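Side-chain contacts in sugar ABC transporter, periplasmic sugar-binding protein (Caulobacter crescentus, PDB 4IRX), which binds myo-inositol and, as a periplasmic binding protein, probably delivers it to an ABC transporter for uptake: residues A[35-40]-A[261-266]; A[84-89]-A[102-107]; A[122-127]-A[132-137]. All coordinates share one frame; numbering follows the deposited sequence. Where two conformers were deposited one is given.

Contact 1 of 3, residues A[35-40]-A[261-266]; sequences AKLGVK and QAVDKI
One methyl of Val263, CG2, meets both Leu37 and Val39. Leu37 CD1 lies 4.0 Å from Val263 CG2, and Val39 CG1 lies 3.9 Å from that same methyl. The two opposing side chains cross Val263 at a slant, and the contact is purely apolar. The touching methyl, CG2, stands anti to the carbonyl carbon of Val263, beside its backbone N (chi1, measured to CG1, is 167°). Val39 holds CG1 between its own backbone N and carbonyl carbon (chi1 67°), a crowded position that brings this branch to Val263. Just after Leu37, Gly38 leaves helical geometry with positive phi, in a Schellman motif. Gly38 N bonds back to Ala35 O at 3.0 Å. The turn lets Leu37 and Val39, on either side of the glycine, both face helix 251-268. Strand 10-15, helix 21-37 and strand 40-45 make a beta-alpha-beta unit of the periplasmic binding protein fold. Contact 1 sits where the helix of that unit passes into its second strand. Lys40 is already in that strand and pairs through its backbone with Met9 and Val11. Further out, Leu37 and Val39 also touch Leu259, one turn before Val263. Val39, Ala262 and Ile266 all touch Val11 of strand 10-15.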
loop_
_atom_site.group_PDB
_atom_site.type_symbol
_atom_site.label_atom_id
_atom_site.label_comp_id
_atom_site.label_asym_id
_atom_site.label_seq_id
_atom_site.Cartn_x
_atom_site.Cartn_y
_atom_site.Cartn_z
ATOM N N ALA A 35 6.524 15.695 -15.494
ATOM C CA ALA A 35 6.448 16.567 -16.657
ATOM C C ALA A 35 6.074 17.988 -16.236
ATOM O O ALA A 35 6.773 18.953 -16.571
ATOM C CB ALA A 35 5.441 16.020 -17.667
ATOM N N LYS A 36 5.005 18.113 -15.456
ATOM C CA LYS A 36 4.552 19.427 -14.992
ATOM C C LYS A 36 5.599 20.199 -14.210
ATOM O O LYS A 36 5.643 21.437 -14.254
ATOM C CB LYS A 36 3.341 19.282 -14.104
ATOM C CG LYS A 36 2.092 18.914 -14.839
ATOM C CD LYS A 36 1.064 18.452 -13.833
ATOM C CE LYS A 36 -0.298 18.418 -14.470
ATOM N NZ LYS A 36 -1.228 17.682 -13.588
ATOM N N LEU A 37 6.440 19.487 -13.472
ATOM C CA LEU A 37 7.442 20.147 -12.645
ATOM C C LEU A 37 8.756 20.374 -13.401
ATOM O O LEU A 37 9.686 20.949 -12.836
ATOM C CB LEU A 37 7.697 19.342 -11.362
ATOM C CG LEU A 37 6.484 19.243 -10.467
ATOM C CD1 LEU A 37 6.825 18.383 -9.250
ATOM C CD2 LEU A 37 6.029 20.635 -10.057
ATOM N N GLY A 38 8.846 19.887 -14.635
ATOM C CA GLY A 38 10.068 20.014 -15.407
ATOM C C GLY A 38 11.210 19.222 -14.828
ATOM O O GLY A 38 12.367 19.630 -14.918
ATOM N N VAL A 39 10.904 18.077 -14.228
ATOM C CA VAL A 39 11.940 17.232 -13.655
ATOM C C VAL A 39 11.973 15.889 -14.361
ATOM O O VAL A 39 10.930 15.286 -14.648
ATOM C CB VAL A 39 11.763 17.094 -12.099
ATOM C CG1 VAL A 39 10.501 16.321 -11.707
ATOM C CG2 VAL A 39 12.994 16.482 -11.435
ATOM N N LYS A 40 13.176 15.397 -14.642
ATOM C CA LYS A 40 13.292 14.055 -15.186
ATOM C C LYS A 40 13.244 13.061 -14.041
ATOM O O LYS A 40 13.930 13.243 -13.034
ATOM C CB LYS A 40 14.603 13.892 -15.970
ATOM C CG LYS A 40 14.704 12.543 -16.682
ATOM C CD LYS A 40 15.974 12.427 -17.528
ATOM C CE LYS A 40 15.942 11.180 -18.410
ATOM N NZ LYS A 40 17.183 11.071 -19.258
ATOM N N GLN A 261 8.075 17.961 -2.994
ATOM C CA GLN A 261 9.110 18.196 -1.998
ATOM C C GLN A 261 10.505 17.994 -2.578
ATOM O O GLN A 261 11.395 18.793 -2.313
ATOM C CB GLN A 261 8.914 17.266 -0.804
ATOM C CG GLN A 261 7.677 17.557 0.055
ATOM C CD GLN A 261 7.824 16.948 1.435
ATOM O OE1 GLN A 261 8.921 16.964 2.000
ATOM N NE2 GLN A 261 6.755 16.373 1.965
ATOM N N ALA A 262 10.697 16.942 -3.368
ATOM C CA ALA A 262 12.008 16.703 -3.978
ATOM C C ALA A 262 12.463 17.881 -4.844
ATOM O O ALA A 262 13.626 18.276 -4.795
ATOM C CB ALA A 262 11.969 15.419 -4.797
ATOM N N VAL A 263 11.539 18.450 -5.615
ATOM C CA VAL A 263 11.883 19.536 -6.511
ATOM C C VAL A 263 12.228 20.803 -5.720
ATOM O O VAL A 263 13.181 21.521 -6.051
ATOM C CB VAL A 263 10.760 19.767 -7.545
ATOM C CG1 VAL A 263 10.970 21.081 -8.277
ATOM C CG2 VAL A 263 10.724 18.584 -8.512
ATOM N N ASP A 264 11.507 21.050 -4.631
ATOM C CA ASP A 264 11.820 22.184 -3.776
ATOM C C ASP A 264 13.153 21.974 -3.055
ATOM O O ASP A 264 13.922 22.927 -2.866
ATOM C CB ASP A 264 10.664 22.469 -2.813
ATOM C CG ASP A 264 9.567 23.317 -3.458
ATOM O OD1 ASP A 264 9.905 24.230 -4.248
ATOM O OD2 ASP A 264 8.371 23.076 -3.181
ATOM N N LYS A 265 13.466 20.731 -2.698
ATOM C CA LYS A 265 14.789 20.455 -2.135
ATOM C C LYS A 265 15.881 20.803 -3.162
ATOM O O LYS A 265 16.895 21.464 -2.831
ATOM C CB LYS A 265 14.906 18.982 -1.751
ATOM C CG LYS A 265 16.295 18.560 -1.276
ATOM C CD LYS A 265 16.500 18.968 0.176
ATOM C CE LYS A 265 17.724 18.320 0.770
ATOM N NZ LYS A 265 18.957 18.849 0.147
ATOM N N ILE A 266 15.687 20.390 -4.413
ATOM C CA ILE A 266 16.670 20.700 -5.463
ATOM C C ILE A 266 16.803 22.199 -5.766
ATOM O O ILE A 266 17.923 22.715 -5.885
ATOM C CB ILE A 266 16.329 19.942 -6.755
ATOM C CG1 ILE A 266 16.499 18.427 -6.542
ATOM C CG2 ILE A 266 17.143 20.459 -7.906
ATOM C CD1 ILE A 266 15.848 17.539 -7.632
#

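Contact 2 of 3, residues A[84-89]-A[102-107]; sequences DLVEQG and GKTAVP
This is a small surface contact, bridged by water, between the end of helix 79-87 and the loop that joins strand 91-95 to strand 108-111. Glu87 OE2 is its main polar atom. It accepts from two waters, one at 3.0 Å from Glu87 OE2 and the other at 3.2 Å. The nearer water also bonds Thr104 OG1 at 2.9 Å. The farther one donates to Glu87 and accepts from Lys103 NZ at 3.1 Å. Glu87 and Lys103 cross at about a right angle, with Glu87 OE2 3.9 Å from the methylene Lys103 CD. The lysine is extended as far as CE and bends at its last torsion (chi4 -56°). Its NZ stays 4.8 Å from Glu87 OE2, so the opposite charges meet through water and any direct attraction is probably modest. Beside this water bridge, Val86 and Thr104 reach toward each other tip to tip, with Val86 CG1 4.2 Å from Thr104 OG1. The carboxylate of Asp83 accepts from the backbone N of both Lys103 and Thr104, which ties the loop to the helix. After the helix, Gly89 takes positive phi in a Schellman motif. Gln88 touches Ala61 of helix 50-62, and Val106 touches Val92 of strand 91-95.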
loop_
_atom_site.group_PDB
_atom_site.type_symbol
_atom_site.label_atom_id
_atom_site.label_comp_id
_atom_site.label_asym_id
_atom_site.label_seq_id
_atom_site.Cartn_x
_atom_site.Cartn_y
_atom_site.Cartn_z
ATOM N N ASP A 84 23.308 5.448 4.537
ATOM C CA ASP A 84 24.482 5.621 3.697
ATOM C C ASP A 84 24.272 6.740 2.690
ATOM O O ASP A 84 25.156 7.584 2.499
ATOM C CB ASP A 84 24.818 4.316 2.983
ATOM C CG ASP A 84 26.104 4.400 2.191
ATOM O OD1 ASP A 84 27.013 5.149 2.611
ATOM O OD2 ASP A 84 26.206 3.707 1.154
ATOM N N LEU A 85 23.099 6.761 2.060
ATOM C CA LEU A 85 22.795 7.810 1.098
ATOM C C LEU A 85 22.825 9.193 1.759
ATOM O O LEU A 85 23.433 10.131 1.209
ATOM C CB LEU A 85 21.458 7.552 0.377
ATOM C CG LEU A 85 21.616 7.039 -1.055
ATOM C CD1 LEU A 85 22.290 5.677 -1.100
ATOM C CD2 LEU A 85 20.265 6.975 -1.777
ATOM N N VAL A 86 22.209 9.320 2.930
ATOM C CA VAL A 86 22.208 10.602 3.652
ATOM C C VAL A 86 23.624 11.069 4.007
ATOM O O VAL A 86 23.977 12.238 3.801
ATOM C CB VAL A 86 21.252 10.587 4.880
ATOM C CG1 VAL A 86 21.561 11.728 5.842
ATOM C CG2 VAL A 86 19.795 10.647 4.414
ATOM N N GLU A 87 24.446 10.141 4.477
ATOM C CA GLU A 87 25.837 10.441 4.794
ATOM C C GLU A 87 26.649 10.927 3.583
ATOM O O GLU A 87 27.590 11.709 3.742
ATOM C CB GLU A 87 26.482 9.235 5.493
ATOM C CG GLU A 87 25.937 9.060 6.908
ATOM C CD GLU A 87 26.348 7.760 7.580
ATOM O OE1 GLU A 87 27.159 6.998 7.002
ATOM O OE2 GLU A 87 25.847 7.504 8.698
ATOM N N GLN A 88 26.264 10.492 2.383
ATOM C CA GLN A 88 26.879 10.943 1.138
ATOM C C GLN A 88 26.263 12.242 0.635
ATOM O O GLN A 88 26.635 12.721 -0.435
ATOM C CB GLN A 88 26.640 9.935 0.024
ATOM C CG GLN A 88 27.254 8.599 0.206
ATOM C CD GLN A 88 26.965 7.735 -0.984
ATOM O OE1 GLN A 88 27.225 8.131 -2.120
ATOM N NE2 GLN A 88 26.384 6.566 -0.745
ATOM N N GLY A 89 25.286 12.781 1.357
ATOM C CA GLY A 89 24.635 14.006 0.921
ATOM C C GLY A 89 23.497 13.806 -0.073
ATOM O O GLY A 89 23.142 14.726 -0.808
ATOM N N GLY A 102 16.907 3.134 11.460
ATOM C CA GLY A 102 18.253 3.595 11.189
ATOM C C GLY A 102 18.682 4.731 12.088
ATOM O O GLY A 102 17.963 5.140 12.997
ATOM N N LYS A 103 19.876 5.229 11.808
ATOM C CA LYS A 103 20.486 6.337 12.518
ATOM C C LYS A 103 19.688 7.604 12.240
ATOM O O LYS A 103 19.406 8.398 13.133
ATOM C CB LYS A 103 21.915 6.489 11.995
ATOM C CG LYS A 103 22.900 7.244 12.855
ATOM C CD LYS A 103 24.301 7.043 12.266
ATOM C CE LYS A 103 25.370 7.811 13.027
ATOM N NZ LYS A 103 25.062 9.270 13.109
ATOM N N THR A 104 19.298 7.764 10.980
ATOM C CA THR A 104 18.634 8.978 10.535
ATOM C C THR A 104 17.133 8.774 10.407
ATOM O O THR A 104 16.682 7.684 10.037
ATOM C CB THR A 104 19.250 9.440 9.199
ATOM O OG1 THR A 104 20.613 9.829 9.415
ATOM C CG2 THR A 104 18.482 10.597 8.612
ATOM N N ALA A 105 16.354 9.799 10.731
ATOM C CA ALA A 105 14.912 9.730 10.544
ATOM C C ALA A 105 14.631 10.085 9.089
ATOM O O ALA A 105 14.939 11.186 8.632
ATOM C CB ALA A 105 14.205 10.699 11.462
ATOM N N VAL A 106 14.084 9.132 8.352
ATOM C CA VAL A 106 13.773 9.356 6.952
ATOM C C VAL A 106 12.370 9.921 6.826
ATOM O O VAL A 106 11.402 9.301 7.287
ATOM C CB VAL A 106 13.870 8.056 6.159
ATOM C CG1 VAL A 106 13.411 8.278 4.727
ATOM C CG2 VAL A 106 15.281 7.554 6.198
ATOM N N PRO A 107 12.242 11.101 6.198
ATOM C CA PRO A 107 10.906 11.677 6.024
ATOM C C PRO A 107 10.058 10.751 5.156
ATOM O O PRO A 107 10.593 10.100 4.282
ATOM C CB PRO A 107 11.158 13.007 5.310
ATOM C CG PRO A 107 12.613 13.229 5.320
ATOM C CD PRO A 107 13.299 11.933 5.586
HETATM O O HOH W 1 23.160 8.862 8.419
HETATM O O HOH W 2 24.057 9.697 10.255
#

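Contact 3 of 3, residues A[122-127]-A[132-137]; sequences DWVVKT and ARVVVI
Trp123 O is gripped twice from within helix 113-127. Thr127 N donates to it at 2.9 Å in the usual helical bond, and Thr127 OG1 donates to Trp123 O at 2.7 Å. The two donors come from opposite faces of the carbonyl plane, the hydroxyl tilted 30° out of it. OG1 lies beside the backbone N of Thr127 (chi1 -60°), which lets it fold back one turn. It also sits 3.2 Å above the plane of the Trp123 ring, over its centre. The hydroxyl oxygen lies over one face of the indole while its hydrogen goes to the carbonyl.

The contact with strand 132-138 is made by the next residue, Val124. Its CG1 meets two side chains. Val134 CG2 is 4.0 Å from Val124 CG1, and Ala132 CB is 4.2 Å from it. The two valines cross obliquely. CG1 of Val124 is the branch anti to the backbone N (chi1 175°), and it is the one that reaches the strand. Ala132 and Val134 are two residues apart and face the helix together, while Arg133 between them points away.

Helix 113-127 packs on one face of the parallel sheet in this lobe, where Val124 also touches Val197 and Leu199 of strand 197-200. Helix 176-189 packs on the other face, against Val135 and Ile137. This is the layered alpha/beta build of periplasmic binding proteins. All three touching residues are buried and apolar, so helix and strand are joined here by methyl packing, and the polar bonds to Trp123 O stay within the helix.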
loop_
_atom_site.group_PDB
_atom_site.type_symbol
_atom_site.label_atom_id
_atom_site.label_comp_id
_atom_site.label_asym_id
_atom_site.label_seq_id
_atom_site.Cartn_x
_atom_site.Cartn_y
_atom_site.Cartn_z
ATOM N N ASP A 122 -13.474 -1.217 12.328
ATOM C CA ASP A 122 -14.612 -0.467 12.873
ATOM C C ASP A 122 -15.849 -0.769 12.046
ATOM O O ASP A 122 -16.948 -0.889 12.595
ATOM C CB ASP A 122 -14.344 1.051 12.947
ATOM C CG ASP A 122 -13.418 1.442 14.091
ATOM O OD1 ASP A 122 -13.141 0.620 14.988
ATOM O OD2 ASP A 122 -12.938 2.602 14.062
ATOM N N TRP A 123 -15.673 -0.917 10.740
ATOM C CA TRP A 123 -16.768 -1.350 9.886
ATOM C C TRP A 123 -17.320 -2.710 10.313
ATOM O O TRP A 123 -18.551 -2.920 10.349
ATOM C CB TRP A 123 -16.374 -1.357 8.386
ATOM C CG TRP A 123 -17.498 -1.834 7.506
ATOM C CD1 TRP A 123 -18.450 -1.083 6.886
ATOM C CD2 TRP A 123 -17.792 -3.197 7.198
ATOM N NE1 TRP A 123 -19.325 -1.905 6.199
ATOM C CE2 TRP A 123 -18.937 -3.209 6.371
ATOM C CE3 TRP A 123 -17.195 -4.411 7.536
ATOM C CZ2 TRP A 123 -19.498 -4.401 5.880
ATOM C CZ3 TRP A 123 -17.752 -5.598 7.041
ATOM C CH2 TRP A 123 -18.885 -5.574 6.225
ATOM N N VAL A 124 -16.427 -3.649 10.611
ATOM C CA VAL A 124 -16.856 -4.972 11.058
ATOM C C VAL A 124 -17.663 -4.849 12.362
ATOM O O VAL A 124 -18.734 -5.436 12.494
ATOM C CB VAL A 124 -15.658 -5.935 11.277
ATOM C CG1 VAL A 124 -16.154 -7.256 11.849
ATOM C CG2 VAL A 124 -14.898 -6.127 9.953
ATOM N N VAL A 125 -17.146 -4.070 13.314
ATOM C CA VAL A 125 -17.784 -3.977 14.620
ATOM C C VAL A 125 -19.150 -3.301 14.496
ATOM O O VAL A 125 -20.113 -3.695 15.143
ATOM C CB VAL A 125 -16.866 -3.288 15.632
ATOM C CG1 VAL A 125 -17.606 -3.080 16.967
ATOM C CG2 VAL A 125 -15.637 -4.129 15.840
ATOM N N LYS A 126 -19.269 -2.322 13.610
ATOM C CA LYS A 126 -20.555 -1.651 13.415
ATOM C C LYS A 126 -21.556 -2.570 12.716
ATOM O O LYS A 126 -22.750 -2.587 13.041
ATOM C CB LYS A 126 -20.371 -0.357 12.620
ATOM C CG LYS A 126 -21.674 0.240 12.097
ATOM C CD LYS A 126 -21.423 1.584 11.430
ATOM C CE LYS A 126 -22.688 2.128 10.787
ATOM N NZ LYS A 126 -22.414 3.396 10.046
ATOM N N THR A 127 -21.062 -3.345 11.757
ATOM C CA THR A 127 -21.902 -4.185 10.908
ATOM C C THR A 127 -22.319 -5.479 11.600
ATOM O O THR A 127 -23.371 -6.044 11.302
ATOM C CB THR A 127 -21.149 -4.475 9.579
ATOM O OG1 THR A 127 -20.885 -3.221 8.938
ATOM C CG2 THR A 127 -21.950 -5.376 8.639
ATOM N N ALA A 132 -18.496 -11.528 15.077
ATOM C CA ALA A 132 -18.263 -12.013 13.721
ATOM C C ALA A 132 -17.022 -12.841 13.684
ATOM O O ALA A 132 -16.140 -12.689 14.533
ATOM C CB ALA A 132 -18.128 -10.875 12.772
ATOM N N ARG A 133 -16.960 -13.726 12.694
ATOM C CA ARG A 133 -15.753 -14.507 12.399
ATOM C C ARG A 133 -15.025 -13.855 11.237
ATOM O O ARG A 133 -15.614 -13.690 10.155
ATOM C CB ARG A 133 -16.130 -15.942 12.018
ATOM C CG ARG A 133 -16.701 -16.716 13.164
ATOM C CD ARG A 133 -17.328 -18.035 12.720
ATOM N NE ARG A 133 -16.355 -18.889 12.054
ATOM C CZ ARG A 133 -15.505 -19.673 12.709
ATOM N NH1 ARG A 133 -15.533 -19.707 14.037
ATOM N NH2 ARG A 133 -14.639 -20.431 12.047
ATOM N N VAL A 134 -13.765 -13.452 11.466
ATOM C CA VAL A 134 -12.993 -12.644 10.542
ATOM C C VAL A 134 -11.718 -13.357 10.100
ATOM O O VAL A 134 -10.991 -13.931 10.915
ATOM C CB VAL A 134 -12.603 -11.281 11.220
ATOM C CG1 VAL A 134 -11.810 -10.381 10.273
ATOM C CG2 VAL A 134 -13.849 -10.557 11.729
ATOM N N VAL A 135 -11.446 -13.299 8.799
ATOM C CA VAL A 135 -10.174 -13.746 8.231
ATOM C C VAL A 135 -9.408 -12.510 7.802
ATOM O O VAL A 135 -9.985 -11.602 7.206
ATOM C CB VAL A 135 -10.430 -14.662 7.002
ATOM C CG1 VAL A 135 -9.121 -14.972 6.244
ATOM C CG2 VAL A 135 -11.054 -15.951 7.468
ATOM N N VAL A 136 -8.110 -12.455 8.103
ATOM C CA VAL A 136 -7.288 -11.314 7.688
ATOM C C VAL A 136 -6.220 -11.801 6.715
ATOM O O VAL A 136 -5.479 -12.737 7.016
ATOM C CB VAL A 136 -6.659 -10.577 8.918
ATOM C CG1 VAL A 136 -5.812 -9.353 8.458
ATOM C CG2 VAL A 136 -7.752 -10.177 9.891
ATOM N N ILE A 137 -6.214 -11.230 5.508
ATOM C CA ILE A 137 -5.222 -11.559 4.480
ATOM C C ILE A 137 -4.327 -10.328 4.285
ATOM O O ILE A 137 -4.787 -9.265 3.867
ATOM C CB ILE A 137 -5.887 -11.909 3.124
ATOM C CG1 ILE A 137 -6.921 -13.032 3.303
ATOM C CG2 ILE A 137 -4.822 -12.249 2.086
ATOM C CD1 ILE A 137 -6.336 -14.375 3.657
#

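Contacts 1 and 2 belong to the lobe with the mixed sheet, and contact 3 to the lobe with the four-stranded parallel sheet. The centres of contacts 1 and 2 are 21 Å apart, with nearest atoms about 6 Å apart. Contact 3 lies across the centre of the chain, 42 Å from contact 1 and 39 Å from contact 2 between centres. Myo-inositol binds with residues from both lobes, and none of the touching residues lines its pocket. The elements do lead there: Phe22 is near the start of helix 21-37, Asp96 and Arg97 begin the loop that carries 102-107, Asn139 and Asp140 follow strand 132-138, and Gln249 precedes helix 251-268.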